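Local coordinates for DUF3244 domain-containing protein (Bacteroides vulgatus ATCC 8482, PDB 3D33) that is of unknown function but adopts an immunoglobulin-like beta-sandwich fold and belongs to the DUF3244 family of the E-set clan, at residues I53-M58 / G62-N67. Residues are numbered along the deposited sequence; the frame is centred on the assembly and turned at random.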
loop_
_atom_site.group_PDB
_atom_site.type_symbol
_atom_site.label_atom_id
_atom_site.label_comp_id
_atom_site.label_asym_id
_atom_site.label_seq_id
_atom_site.Cartn_x
_atom_site.Cartn_y
_atom_site.Cartn_z
ATOM N N ILE A 53 -0.068 0.062 6.654
ATOM C CA ILE A 53 0.436 -0.400 5.355
ATOM C C ILE A 53 1.516 -1.445 5.684
ATOM O O ILE A 53 2.358 -1.213 6.538
ATOM C CB ILE A 53 1.063 0.731 4.518
ATOM C CG1 ILE A 53 0.012 1.799 4.226
ATOM C CG2 ILE A 53 1.716 0.179 3.230
ATOM C CD1 ILE A 53 0.533 3.011 3.469
ATOM N N ARG A 54 1.421 -2.604 5.051
ATOM C CA ARG A 54 2.392 -3.675 5.248
ATOM C C ARG A 54 2.821 -4.217 3.878
ATOM O O ARG A 54 1.996 -4.422 2.984
ATOM C CB ARG A 54 1.788 -4.764 6.126
ATOM C CG ARG A 54 2.699 -5.845 6.579
ATOM C CD ARG A 54 2.021 -6.630 7.747
ATOM N NE ARG A 54 1.993 -5.887 9.020
ATOM C CZ ARG A 54 0.897 -5.513 9.711
ATOM N NH1 ARG A 54 -0.341 -5.756 9.285
ATOM N NH2 ARG A 54 1.034 -4.856 10.855
ATOM N N ILE A 55 4.126 -4.375 3.691
ATOM C CA ILE A 55 4.645 -4.925 2.471
ATOM C C ILE A 55 5.426 -6.182 2.859
ATOM O O ILE A 55 6.265 -6.131 3.784
ATOM C CB ILE A 55 5.548 -3.937 1.725
ATOM C CG1 ILE A 55 4.785 -2.656 1.379
ATOM C CG2 ILE A 55 6.159 -4.575 0.455
ATOM C CD1 ILE A 55 5.620 -1.622 0.762
ATOM N N THR A 56 5.124 -7.288 2.188
ATOM C CA THR A 56 5.653 -8.623 2.481
ATOM C C THR A 56 6.271 -9.280 1.227
ATOM O O THR A 56 5.634 -9.297 0.156
ATOM C CB THR A 56 4.493 -9.533 3.035
ATOM O OG1 THR A 56 3.885 -8.915 4.177
ATOM C CG2 THR A 56 5.032 -10.903 3.430
ATOM N N ASP A 57 7.492 -9.805 1.335
ATOM C CA ASP A 57 8.119 -10.454 0.171
ATOM C C ASP A 57 7.462 -11.815 -0.067
ATOM O O ASP A 57 7.123 -12.533 0.883
ATOM C CB ASP A 57 9.632 -10.583 0.313
ATOM C CG ASP A 57 10.043 -11.894 0.917
ATOM O OD1 ASP A 57 10.070 -11.974 2.159
ATOM O OD2 ASP A 57 10.330 -12.840 0.153
HETATM N N MSE A 58 7.330 -12.193 -1.329
HETATM C CA MSE A 58 6.629 -13.434 -1.665
HETATM C C MSE A 58 7.499 -14.705 -1.695
HETATM O O MSE A 58 6.963 -15.821 -1.840
HETATM C CB MSE A 58 5.884 -13.241 -2.974
HETATM C CG MSE A 58 4.807 -12.194 -2.844
HETATM SE SE MSE A 58 3.246 -12.875 -1.938
HETATM C CE MSE A 58 2.654 -14.118 -3.585
ATOM N N GLY A 62 8.418 -12.608 4.471
ATOM C CA GLY A 62 8.936 -11.581 5.394
ATOM C C GLY A 62 8.395 -10.183 5.146
ATOM O O GLY A 62 8.330 -9.705 3.997
ATOM N N VAL A 63 8.027 -9.513 6.242
ATOM C CA VAL A 63 7.585 -8.134 6.160
ATOM C C VAL A 63 8.806 -7.223 6.063
ATOM O O VAL A 63 9.690 -7.243 6.948
ATOM C CB VAL A 63 6.702 -7.760 7.358
ATOM C CG1 VAL A 63 6.306 -6.303 7.287
ATOM C CG2 VAL A 63 5.456 -8.666 7.408
ATOM N N VAL A 64 8.844 -6.437 4.993
ATOM C CA VAL A 64 9.963 -5.517 4.738
ATOM C C VAL A 64 9.597 -4.088 5.157
ATOM O O VAL A 64 10.472 -3.251 5.330
ATOM C CB VAL A 64 10.428 -5.545 3.255
ATOM C CG1 VAL A 64 10.893 -6.946 2.887
ATOM C CG2 VAL A 64 9.356 -5.014 2.312
ATOM N N TYR A 65 8.288 -3.807 5.317
ATOM C CA TYR A 65 7.819 -2.480 5.630
ATOM C C TYR A 65 6.497 -2.601 6.360
ATOM O O TYR A 65 5.606 -3.283 5.870
ATOM C CB TYR A 65 7.628 -1.656 4.345
ATOM C CG TYR A 65 7.088 -0.244 4.513
ATOM C CD1 TYR A 65 5.733 -0.018 4.710
ATOM C CD2 TYR A 65 7.950 0.868 4.530
ATOM C CE1 TYR A 65 5.222 1.269 4.832
ATOM C CE2 TYR A 65 7.452 2.158 4.673
ATOM C CZ TYR A 65 6.074 2.346 4.804
ATOM O OH TYR A 65 5.571 3.628 4.949
ATOM N N GLU A 66 6.376 -1.940 7.506
ATOM C CA GLU A 66 5.065 -1.782 8.150
ATOM C C GLU A 66 4.992 -0.412 8.802
ATOM O O GLU A 66 5.936 0.057 9.454
ATOM C CB GLU A 66 4.760 -2.903 9.162
ATOM C CG GLU A 66 5.614 -2.866 10.390
ATOM C CD GLU A 66 5.341 -3.999 11.384
ATOM O OE1 GLU A 66 4.805 -5.055 11.004
ATOM O OE2 GLU A 66 5.685 -3.797 12.544
ATOM N N ASN A 67 3.864 0.243 8.595
ATOM C CA ASN A 67 3.678 1.600 9.056
ATOM C C ASN A 67 2.222 1.802 9.503
ATOM O O ASN A 67 1.312 1.521 8.731
ATOM C CB ASN A 67 4.053 2.525 7.899
ATOM C CG ASN A 67 4.081 3.987 8.285
ATOM O OD1 ASN A 67 3.828 4.336 9.424
ATOM N ND2 ASN A 67 4.414 4.855 7.319
#
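I55 meets V64 and Y65 together at a classic beta bulge, an instructive case of a hairpin in an immunoglobulin-like sandwich absorbing one extra residue. I55 O takes V64 N at 2.9 Å and, more weakly, Y65 N at 3.4 Å, while I55 N donates to Y65 O. At the bulge, V64 CG2 also meets I55 CG2 at 3.7 Å. Beyond it, I53 and N67 form a hydrogen-bonded pair through both N-H groups. On the face bearing I53, I55 and Y65, I53 CG2 reaches the Y65 ring obliquely at CE1, 4.0 Å away. The Y65 hydroxyl, in turn, receives N67 ND2 at 2.9 Å. On the other face, R54 and E66 run side by side; in one of E66's two conformers OE1 comes to the guanidinium edge in a long salt bridge of 3.5 Å to R54 NE, a pairing that is therefore doubtful. Further out, I79 of strand 76-80, in the facing sheet, packs against I53, I55 and Y65, tying the edge strand 63-69 to the interior. At the turn, D57 OD2 accepts K60 N, which anchors the carboxylate, and D57 OD1 receives G62 N at 2.9 Å from above the carboxylate plane.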